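Local coordinates for protein putative nucleotide-diphospho-sugar transferase (Desulfovibrio desulfuricans subsp. desulfuricans, PDB 3CGX) that probably transfers a sugar from a nucleotide-diphosphate donor, as a putative GT-A type glycosyltransferase whose substrates are not established, at residues 93-98 against 106-111; 118-123 against 187-192; 199-204 against 213-218. All blocks are in the same frame, centred on the assembly; numbering follows the deposited sequence. Where two conformers were deposited one is given.

Interaction 1: 93-98 against 106-111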
loop_
_atom_site.group_PDB
_atom_site.type_symbol
_atom_site.label_atom_id
_atom_site.label_comp_id
_atom_site.label_asym_id
_atom_site.label_seq_id
_atom_site.Cartn_x
_atom_site.Cartn_y
_atom_site.Cartn_z
ATOM N N HIS A 93 -10.704 6.988 -8.682
ATOM C CA HIS A 93 -10.437 8.414 -8.897
ATOM C C HIS A 93 -8.932 8.755 -8.978
ATOM O O HIS A 93 -8.487 9.533 -9.840
ATOM C CB HIS A 93 -11.134 9.251 -7.833
ATOM C CG HIS A 93 -12.628 9.166 -7.903
ATOM N ND1 HIS A 93 -13.450 9.370 -6.808
ATOM C CD2 HIS A 93 -13.452 8.834 -8.934
ATOM C CE1 HIS A 93 -14.713 9.214 -7.174
ATOM N NE2 HIS A 93 -14.741 8.873 -8.454
ATOM N N ALA A 94 -8.137 8.119 -8.134
ATOM C CA ALA A 94 -6.693 8.397 -8.106
ATOM C C ALA A 94 -6.028 7.886 -9.415
ATOM O O ALA A 94 -5.225 8.567 -10.060
ATOM C CB ALA A 94 -6.050 7.778 -6.858
HETATM N N MSE A 95 -6.407 6.692 -9.831
HETATM C CA MSE A 95 -5.849 6.135 -11.062
HETATM C C MSE A 95 -6.307 6.922 -12.306
HETATM O O MSE A 95 -5.519 7.239 -13.219
HETATM C CB MSE A 95 -6.274 4.677 -11.181
HETATM C CG MSE A 95 -5.760 3.817 -10.054
HETATM SE SE MSE A 95 -5.705 1.872 -10.472
HETATM C CE MSE A 95 -4.108 2.047 -11.550
ATOM N N GLN A 96 -7.586 7.269 -12.306
ATOM C CA GLN A 96 -8.182 8.009 -13.403
ATOM C C GLN A 96 -7.483 9.335 -13.549
ATOM O O GLN A 96 -7.177 9.770 -14.644
ATOM C CB GLN A 96 -9.688 8.224 -13.196
ATOM C CG GLN A 96 -10.294 8.990 -14.367
ATOM C CD GLN A 96 -10.280 8.175 -15.657
ATOM O OE1 GLN A 96 -9.560 8.502 -16.596
ATOM N NE2 GLN A 96 -11.045 7.092 -15.683
ATOM N N LYS A 97 -7.185 9.957 -12.423
ATOM C CA LYS A 97 -6.498 11.251 -12.408
ATOM C C LYS A 97 -5.084 11.159 -12.966
ATOM O O LYS A 97 -4.606 12.046 -13.720
ATOM C CB LYS A 97 -6.459 11.788 -10.989
ATOM C CG LYS A 97 -5.554 12.958 -10.736
ATOM C CD LYS A 97 -6.089 14.259 -11.223
ATOM C CE LYS A 97 -5.278 15.406 -10.595
ATOM N NZ LYS A 97 -3.792 15.204 -10.672
ATOM N N ALA A 98 -4.404 10.084 -12.589
ATOM C CA ALA A 98 -3.019 9.859 -13.029
ATOM C C ALA A 98 -2.967 9.666 -14.547
ATOM O O ALA A 98 -2.107 10.222 -15.231
ATOM C CB ALA A 98 -2.360 8.684 -12.263
ATOM N N VAL A 106 0.487 2.979 -14.443
ATOM C CA VAL A 106 0.222 3.378 -13.092
ATOM C C VAL A 106 -0.015 2.186 -12.185
ATOM O O VAL A 106 -0.763 1.293 -12.517
ATOM C CB VAL A 106 -1.041 4.309 -13.031
ATOM C CG1 VAL A 106 -1.342 4.726 -11.598
ATOM C CG2 VAL A 106 -0.860 5.524 -13.938
ATOM N N VAL A 107 0.674 2.185 -11.044
ATOM C CA VAL A 107 0.418 1.188 -10.004
ATOM C C VAL A 107 -0.044 1.897 -8.728
ATOM O O VAL A 107 0.439 2.974 -8.366
ATOM C CB VAL A 107 1.640 0.212 -9.724
ATOM C CG1 VAL A 107 2.051 -0.571 -11.026
ATOM C CG2 VAL A 107 2.773 0.950 -9.188
ATOM N N LEU A 108 -1.030 1.298 -8.081
ATOM C CA LEU A 108 -1.555 1.814 -6.820
ATOM C C LEU A 108 -1.320 0.740 -5.746
ATOM O O LEU A 108 -1.654 -0.418 -5.913
ATOM C CB LEU A 108 -3.034 2.201 -6.990
ATOM C CG LEU A 108 -3.838 2.846 -5.852
ATOM C CD1 LEU A 108 -5.136 3.489 -6.434
ATOM C CD2 LEU A 108 -4.164 1.840 -4.788
HETATM N N MSE A 109 -0.732 1.136 -4.632
HETATM C CA MSE A 109 -0.471 0.210 -3.574
HETATM C C MSE A 109 -0.700 0.797 -2.227
HETATM O O MSE A 109 -0.661 2.015 -2.051
HETATM C CB MSE A 109 0.976 -0.232 -3.685
HETATM C CG MSE A 109 1.990 0.838 -3.379
HETATM SE SE MSE A 109 3.786 0.142 -3.930
HETATM C CE MSE A 109 3.977 -1.286 -2.661
ATOM N N GLY A 110 -0.910 -0.088 -1.267
ATOM C CA GLY A 110 -1.153 0.315 0.104
ATOM C C GLY A 110 0.116 0.421 0.940
ATOM O O GLY A 110 1.237 0.211 0.463
ATOM N N SER A 111 -0.076 0.722 2.213
ATOM C CA SER A 111 1.050 1.036 3.068
ATOM C C SER A 111 1.172 0.118 4.286
ATOM O O SER A 111 1.789 0.498 5.291
ATOM C CB SER A 111 0.913 2.497 3.556
ATOM O OG SER A 111 -0.397 2.802 3.934
#
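M95 reaches the strand because its first torsion (chi1 -62°) sets CG opposite its carbonyl carbon and a bend at chi3 (77°) then turns CE toward V106. L108 answers with its CG anti to the backbone N, which sends CD1 out toward the helix. The two side chains pass at a slant, and L108 CD1 lies 3.7 Å from M95 CG, partway along the selenomethionine. The far end of M95, CE, runs past V106 in the opposite direction, resting 3.9 Å from V106 CG1 and 3.6 Å from V106 O. M95 is thus engaged at two points, and a long, flexible, unbranched chain suits a place where it must follow the relief between a leucine and a valine.

The alanines lie beneath the helix backbone. A98 CB sits 3.9 Å from V106 CG2 and slightly farther from CG1, so the small methyl fits against the forked end of the valine, whose beta branch also suits an extended strand. One turn earlier A94 CB makes a looser contact with L108 CD1, at 4.4 Å. Short side chains here let the helix settle on the sheet, the two axes approaching to 9.3 Å.

V106 and L108 point to the helix while V107, between them, points the other way, as expected in a strand. F99 and M91 of the same helix extend the apolar cover over V106 and L108, and F153 and F158 pack on M95. Helix 93-98 runs nearly antiparallel to strand 106-109, at 156°. Lying between the neighbouring strands 5-11 and 143-149, strand 105-109 is an inner strand, and this helix-on-strand layer belongs to the alpha/beta/alpha, Rossmann-like core of a GT-A fold.

Interaction 2: 118-123 against 187-192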
loop_
_atom_site.group_PDB
_atom_site.type_symbol
_atom_site.label_atom_id
_atom_site.label_comp_id
_atom_site.label_asym_id
_atom_site.label_seq_id
_atom_site.Cartn_x
_atom_site.Cartn_y
_atom_site.Cartn_z
ATOM N N CYS A 118 11.095 -3.161 -3.040
ATOM C CA CYS A 118 10.841 -2.130 -4.030
ATOM C C CYS A 118 11.021 -2.666 -5.450
ATOM O O CYS A 118 10.249 -2.315 -6.328
ATOM C CB CYS A 118 11.667 -0.843 -3.786
ATOM S SG CYS A 118 13.516 -0.871 -3.790
ATOM N N GLU A 119 11.976 -3.575 -5.629
ATOM C CA GLU A 119 12.306 -4.065 -6.953
ATOM C C GLU A 119 11.101 -4.771 -7.527
ATOM O O GLU A 119 10.987 -4.877 -8.731
ATOM C CB GLU A 119 13.554 -4.960 -7.000
ATOM C CG GLU A 119 13.608 -6.123 -6.017
ATOM C CD GLU A 119 14.263 -5.790 -4.716
ATOM O OE1 GLU A 119 13.943 -4.742 -4.138
ATOM O OE2 GLU A 119 15.079 -6.615 -4.254
ATOM N N LEU A 120 10.189 -5.269 -6.687
ATOM C CA LEU A 120 8.973 -5.918 -7.236
ATOM C C LEU A 120 7.969 -4.897 -7.796
ATOM O O LEU A 120 7.216 -5.174 -8.716
ATOM C CB LEU A 120 8.287 -6.839 -6.216
ATOM C CG LEU A 120 9.052 -8.145 -5.932
ATOM C CD1 LEU A 120 8.293 -9.022 -4.934
ATOM C CD2 LEU A 120 9.301 -8.882 -7.232
ATOM N N VAL A 121 8.005 -3.713 -7.235
ATOM C CA VAL A 121 7.191 -2.586 -7.737
ATOM C C VAL A 121 7.738 -2.151 -9.084
ATOM O O VAL A 121 6.961 -1.875 -10.026
ATOM C CB VAL A 121 7.209 -1.393 -6.766
ATOM C CG1 VAL A 121 6.363 -0.206 -7.330
ATOM C CG2 VAL A 121 6.681 -1.818 -5.413
ATOM N N GLN A 122 9.067 -2.080 -9.161
ATOM C CA GLN A 122 9.728 -1.818 -10.440
ATOM C C GLN A 122 9.424 -2.929 -11.454
ATOM O O GLN A 122 9.126 -2.678 -12.621
ATOM C CB GLN A 122 11.219 -1.686 -10.282
ATOM C CG GLN A 122 11.923 -1.282 -11.551
ATOM C CD GLN A 122 11.585 0.126 -11.935
ATOM O OE1 GLN A 122 11.875 1.062 -11.183
ATOM N NE2 GLN A 122 10.946 0.295 -13.093
ATOM N N LYS A 123 9.481 -4.165 -11.007
ATOM C CA LYS A 123 9.169 -5.279 -11.885
ATOM C C LYS A 123 7.744 -5.154 -12.435
ATOM O O LYS A 123 7.492 -5.352 -13.646
ATOM C CB LYS A 123 9.352 -6.627 -11.158
ATOM C CG LYS A 123 9.082 -7.839 -12.066
ATOM C CD LYS A 123 9.508 -9.133 -11.352
ATOM C CE LYS A 123 9.242 -10.371 -12.139
ATOM N NZ LYS A 123 7.818 -10.400 -12.549
ATOM N N PRO A 187 3.560 -11.740 -6.482
ATOM C CA PRO A 187 3.555 -12.695 -5.382
ATOM C C PRO A 187 2.547 -12.379 -4.292
ATOM O O PRO A 187 2.242 -11.226 -4.027
ATOM C CB PRO A 187 4.987 -12.557 -4.817
ATOM C CG PRO A 187 5.791 -12.062 -5.942
ATOM C CD PRO A 187 4.890 -11.109 -6.624
ATOM N N ASP A 188 2.056 -13.406 -3.625
ATOM C CA ASP A 188 1.214 -13.163 -2.451
ATOM C C ASP A 188 2.061 -12.477 -1.339
ATOM O O ASP A 188 3.270 -12.745 -1.173
ATOM C CB ASP A 188 0.671 -14.434 -1.847
ATOM C CG ASP A 188 -0.133 -15.287 -2.822
ATOM O OD1 ASP A 188 -0.435 -14.888 -3.959
ATOM O OD2 ASP A 188 -0.429 -16.417 -2.429
ATOM N N TRP A 189 1.420 -11.582 -0.600
ATOM C CA TRP A 189 2.089 -10.876 0.491
ATOM C C TRP A 189 1.125 -10.614 1.633
ATOM O O TRP A 189 -0.092 -10.549 1.422
ATOM C CB TRP A 189 2.679 -9.540 0.013
ATOM C CG TRP A 189 4.014 -9.215 0.672
ATOM C CD1 TRP A 189 4.225 -8.462 1.801
ATOM C CD2 TRP A 189 5.318 -9.643 0.238
ATOM N NE1 TRP A 189 5.559 -8.416 2.089
ATOM C CE2 TRP A 189 6.256 -9.098 1.120
ATOM C CE3 TRP A 189 5.779 -10.420 -0.831
ATOM C CZ2 TRP A 189 7.630 -9.348 1.001
ATOM C CZ3 TRP A 189 7.135 -10.615 -0.968
ATOM C CH2 TRP A 189 8.042 -10.108 -0.054
ATOM N N ASN A 190 1.661 -10.564 2.847
ATOM C CA ASN A 190 0.844 -10.266 4.072
ATOM C C ASN A 190 0.860 -8.815 4.493
ATOM O O ASN A 190 1.908 -8.220 4.709
ATOM C CB ASN A 190 1.272 -11.110 5.287
ATOM C CG ASN A 190 0.167 -11.199 6.415
ATOM O OD1 ASN A 190 -1.053 -11.346 6.150
ATOM N ND2 ASN A 190 0.616 -11.166 7.667
ATOM N N ASP A 191 -0.341 -8.266 4.611
ATOM C CA ASP A 191 -0.578 -6.958 5.213
ATOM C C ASP A 191 -0.361 -7.152 6.706
ATOM O O ASP A 191 -0.761 -8.180 7.267
ATOM C CB ASP A 191 -2.020 -6.437 4.995
ATOM C CG ASP A 191 -2.343 -6.070 3.502
ATOM O OD1 ASP A 191 -1.762 -5.122 2.939
ATOM O OD2 ASP A 191 -3.232 -6.708 2.908
ATOM N N VAL A 192 0.234 -6.163 7.360
ATOM C CA VAL A 192 0.469 -6.250 8.786
ATOM C C VAL A 192 -0.637 -5.468 9.512
ATOM O O VAL A 192 -0.647 -4.238 9.524
ATOM C CB VAL A 192 1.910 -5.788 9.177
ATOM C CG1 VAL A 192 2.095 -5.886 10.713
ATOM C CG2 VAL A 192 2.987 -6.611 8.423
#
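Apolar contact is the whole of what joins L120 to P187 and W189, and it is slight, burying 96 Å² in all. L120 stands on the first turn of helix 118-127, and its CG lies beside its own backbone N (chi1 -72°), a turn that carries the branched end toward the 187-192 loop. L120 CD1 meets P187 head-on, 4.1 Å from P187 CG. The same methyl of L120 lies 4.4 Å from W189 CZ3, approaching the six-membered part of the indole at a slant. One leucine methyl therefore serves two partners. Leucine has the reach for this from a helix surface, while the compact proline ring offers CG as a blunt apolar knob without a flexible chain to order.

Aromatic and polar interactions hold the tryptophan from other directions. Its NE1 gives a hydrogen bond to D115 OD1, and its ring meets that of Y116 edge-to-face, both partners lying just before the helix. W189 is thereby tied to the approach of helix 118-127 as well as touching its first turn. The large indole can do both because its polar N-H and its CZ3 carbon lie far apart on the ring system.

Bonds of the backbone atoms fix the two segments separately. Within the helix, K123 N donates to E119 O at 2.8 Å and Q122 N to C118 O at 3.1 Å. In the loop, W189 bonds through its backbone to P137 and F139, and the carbonyl of P187 accepts from the side-chain hydroxyl of Y144.

P187 and L120 are near the surface, where a small apolar patch of this kind is partly open to solvent. Here the helix that follows strand 105-109 meets the loop between edge strand 183-185 and helix 195-204, in a GT-A type domain.

Interaction 3: 199-204 against 213-218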
loop_
_atom_site.group_PDB
_atom_site.type_symbol
_atom_site.label_atom_id
_atom_site.label_comp_id
_atom_site.label_asym_id
_atom_site.label_seq_id
_atom_site.Cartn_x
_atom_site.Cartn_y
_atom_site.Cartn_z
ATOM N N ASN A 199 4.336 -10.147 14.671
ATOM C CA ASN A 199 5.249 -11.197 15.124
ATOM C C ASN A 199 5.913 -11.935 13.946
ATOM O O ASN A 199 7.136 -12.186 13.949
ATOM C CB ASN A 199 4.510 -12.169 16.025
ATOM C CG ASN A 199 5.381 -13.290 16.525
ATOM O OD1 ASN A 199 5.482 -14.318 15.856
ATOM N ND2 ASN A 199 5.919 -13.162 17.759
ATOM N N VAL A 200 5.119 -12.256 12.934
ATOM C CA VAL A 200 5.643 -12.939 11.723
ATOM C C VAL A 200 6.562 -12.006 10.952
ATOM O O VAL A 200 7.655 -12.436 10.515
ATOM C CB VAL A 200 4.511 -13.435 10.794
ATOM C CG1 VAL A 200 5.094 -13.974 9.462
ATOM C CG2 VAL A 200 3.606 -14.446 11.524
ATOM N N LEU A 201 6.164 -10.741 10.827
ATOM C CA LEU A 201 6.984 -9.730 10.132
ATOM C C LEU A 201 8.374 -9.722 10.764
ATOM O O LEU A 201 9.414 -9.739 10.078
ATOM C CB LEU A 201 6.393 -8.316 10.195
ATOM C CG LEU A 201 7.155 -7.114 9.592
ATOM C CD1 LEU A 201 7.241 -7.164 8.037
ATOM C CD2 LEU A 201 6.533 -5.748 10.037
ATOM N N TYR A 202 8.371 -9.698 12.089
ATOM C CA TYR A 202 9.609 -9.627 12.903
ATOM C C TYR A 202 10.458 -10.871 12.767
ATOM O O TYR A 202 11.653 -10.801 12.481
ATOM C CB TYR A 202 9.255 -9.406 14.398
ATOM C CG TYR A 202 10.452 -9.247 15.356
ATOM C CD1 TYR A 202 11.515 -8.389 15.043
ATOM C CD2 TYR A 202 10.480 -9.905 16.575
ATOM C CE1 TYR A 202 12.580 -8.223 15.919
ATOM C CE2 TYR A 202 11.544 -9.745 17.456
ATOM C CZ TYR A 202 12.589 -8.904 17.100
ATOM O OH TYR A 202 13.605 -8.736 17.974
ATOM N N ARG A 203 9.841 -12.029 12.904
ATOM C CA ARG A 203 10.624 -13.240 13.001
ATOM C C ARG A 203 11.133 -13.768 11.656
ATOM O O ARG A 203 12.142 -14.462 11.615
ATOM C CB ARG A 203 9.854 -14.291 13.724
ATOM C CG ARG A 203 9.701 -13.930 15.226
ATOM C CD ARG A 203 8.617 -14.698 15.845
ATOM N NE ARG A 203 8.997 -16.069 16.002
ATOM C CZ ARG A 203 8.121 -17.068 16.076
ATOM N NH1 ARG A 203 6.802 -16.849 15.979
ATOM N NH2 ARG A 203 8.559 -18.288 16.242
ATOM N N THR A 204 10.452 -13.427 10.581
ATOM C CA THR A 204 10.854 -13.886 9.242
ATOM C C THR A 204 11.776 -12.910 8.511
ATOM O O THR A 204 12.295 -13.223 7.442
ATOM C CB THR A 204 9.606 -14.169 8.375
ATOM O OG1 THR A 204 8.895 -12.938 8.125
ATOM C CG2 THR A 204 8.690 -15.222 9.069
ATOM N N SER A 213 15.938 -1.603 8.408
ATOM C CA SER A 213 14.921 -0.566 8.401
ATOM C C SER A 213 14.649 0.023 9.784
ATOM O O SER A 213 14.955 -0.585 10.810
ATOM C CB SER A 213 13.605 -1.107 7.819
ATOM O OG SER A 213 12.990 -2.085 8.662
ATOM N N SER A 214 14.066 1.219 9.782
ATOM C CA SER A 214 13.678 1.903 11.017
ATOM C C SER A 214 12.543 1.133 11.660
ATOM O O SER A 214 12.503 1.012 12.878
ATOM C CB SER A 214 13.306 3.358 10.805
ATOM O OG SER A 214 12.114 3.486 10.100
ATOM N N THR A 215 11.655 0.562 10.861
ATOM C CA THR A 215 10.611 -0.308 11.388
ATOM C C THR A 215 11.227 -1.474 12.162
ATOM O O THR A 215 10.865 -1.718 13.335
ATOM C CB THR A 215 9.681 -0.864 10.308
ATOM O OG1 THR A 215 8.959 0.217 9.767
ATOM C CG2 THR A 215 8.617 -1.915 10.902
ATOM N N TYR A 216 12.173 -2.183 11.537
ATOM C CA TYR A 216 12.758 -3.348 12.206
ATOM C C TYR A 216 13.486 -2.932 13.489
ATOM O O TYR A 216 13.456 -3.679 14.523
ATOM C CB TYR A 216 13.664 -4.165 11.268
ATOM C CG TYR A 216 14.098 -5.481 11.892
ATOM C CD1 TYR A 216 15.214 -5.532 12.685
ATOM C CD2 TYR A 216 13.380 -6.674 11.689
ATOM C CE1 TYR A 216 15.621 -6.689 13.262
ATOM C CE2 TYR A 216 13.802 -7.848 12.275
ATOM C CZ TYR A 216 14.911 -7.839 13.056
ATOM O OH TYR A 216 15.360 -8.995 13.652
ATOM N N ALA A 217 14.148 -1.774 13.468
ATOM C CA ALA A 217 14.779 -1.267 14.709
ATOM C C ALA A 217 13.746 -1.144 15.848
ATOM O O ALA A 217 14.035 -1.461 17.024
ATOM C CB ALA A 217 15.507 0.105 14.486
ATOM N N LEU A 218 12.575 -0.606 15.548
ATOM C CA LEU A 218 11.475 -0.550 16.484
ATOM C C LEU A 218 11.013 -1.899 16.998
ATOM O O LEU A 218 10.680 -2.056 18.125
ATOM C CB LEU A 218 10.280 0.081 15.834
ATOM C CG LEU A 218 9.846 1.414 16.299
ATOM C CD1 LEU A 218 9.609 1.428 17.793
ATOM C CD2 LEU A 218 10.982 2.236 15.914
#
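Aromatic contact dominates, with Y202 and Y216 crossing at about a right angle as side chains while their ring planes stand at 40°. In both tyrosines the first torsion is extended (chi1 -177° in Y202), which directs the two rings toward each other between the helices. Y216 CE2 comes to 3.6 Å from Y202 CD1, and Y216 OH lies beside Y202 CE1. Tyrosine suits the place of Y202, since its broad ring spans the gap and its hydroxyl keeps a polar partner: Y202 OH bonds to D223. A smaller apolar touch joins L201 CD2 to T215 CG2 at 4.4 Å, the threonine hydroxyl being turned to D42.

The side-chain hydrogen bonds among the two segments are local to each. S213 OG caps the second helix by accepting from Y216 N at 3.0 Å. R203 NH1 donates to N199 OD1 at 2.9 Å, in the carbonyl plane and on a lone pair. T204 OG1 and T204 N approach V200 O from opposite faces of its plane, so V200 O is gripped by two donors.

Helices 195-204 and 214-221 are thus a consecutive pair in the C-terminal part of the chain, joined by a helix-free connection and packed through their tyrosines.

In the fold
Interactions 1 and 3 are mainly buried and interaction 2 lies at the surface. Interaction 1 seats a helix on an inner strand with aliphatic and selenomethionine side chains; interaction 3 joins two helices through tyrosines, with polar groups near by; interaction 2 lets one leucine touch a loop. Strand 105-109 and helix 118-127 follow each other in the chain, and V121 packs on M109 and V107 from the face of the strand turned away from helix 87-100. V192, past the touching part of the 187-192 loop, meets L201, joining interactions 2 and 3. Interactions 1 and 3 do not touch, their centres about 27 Å apart on opposite sides of the chain's centre.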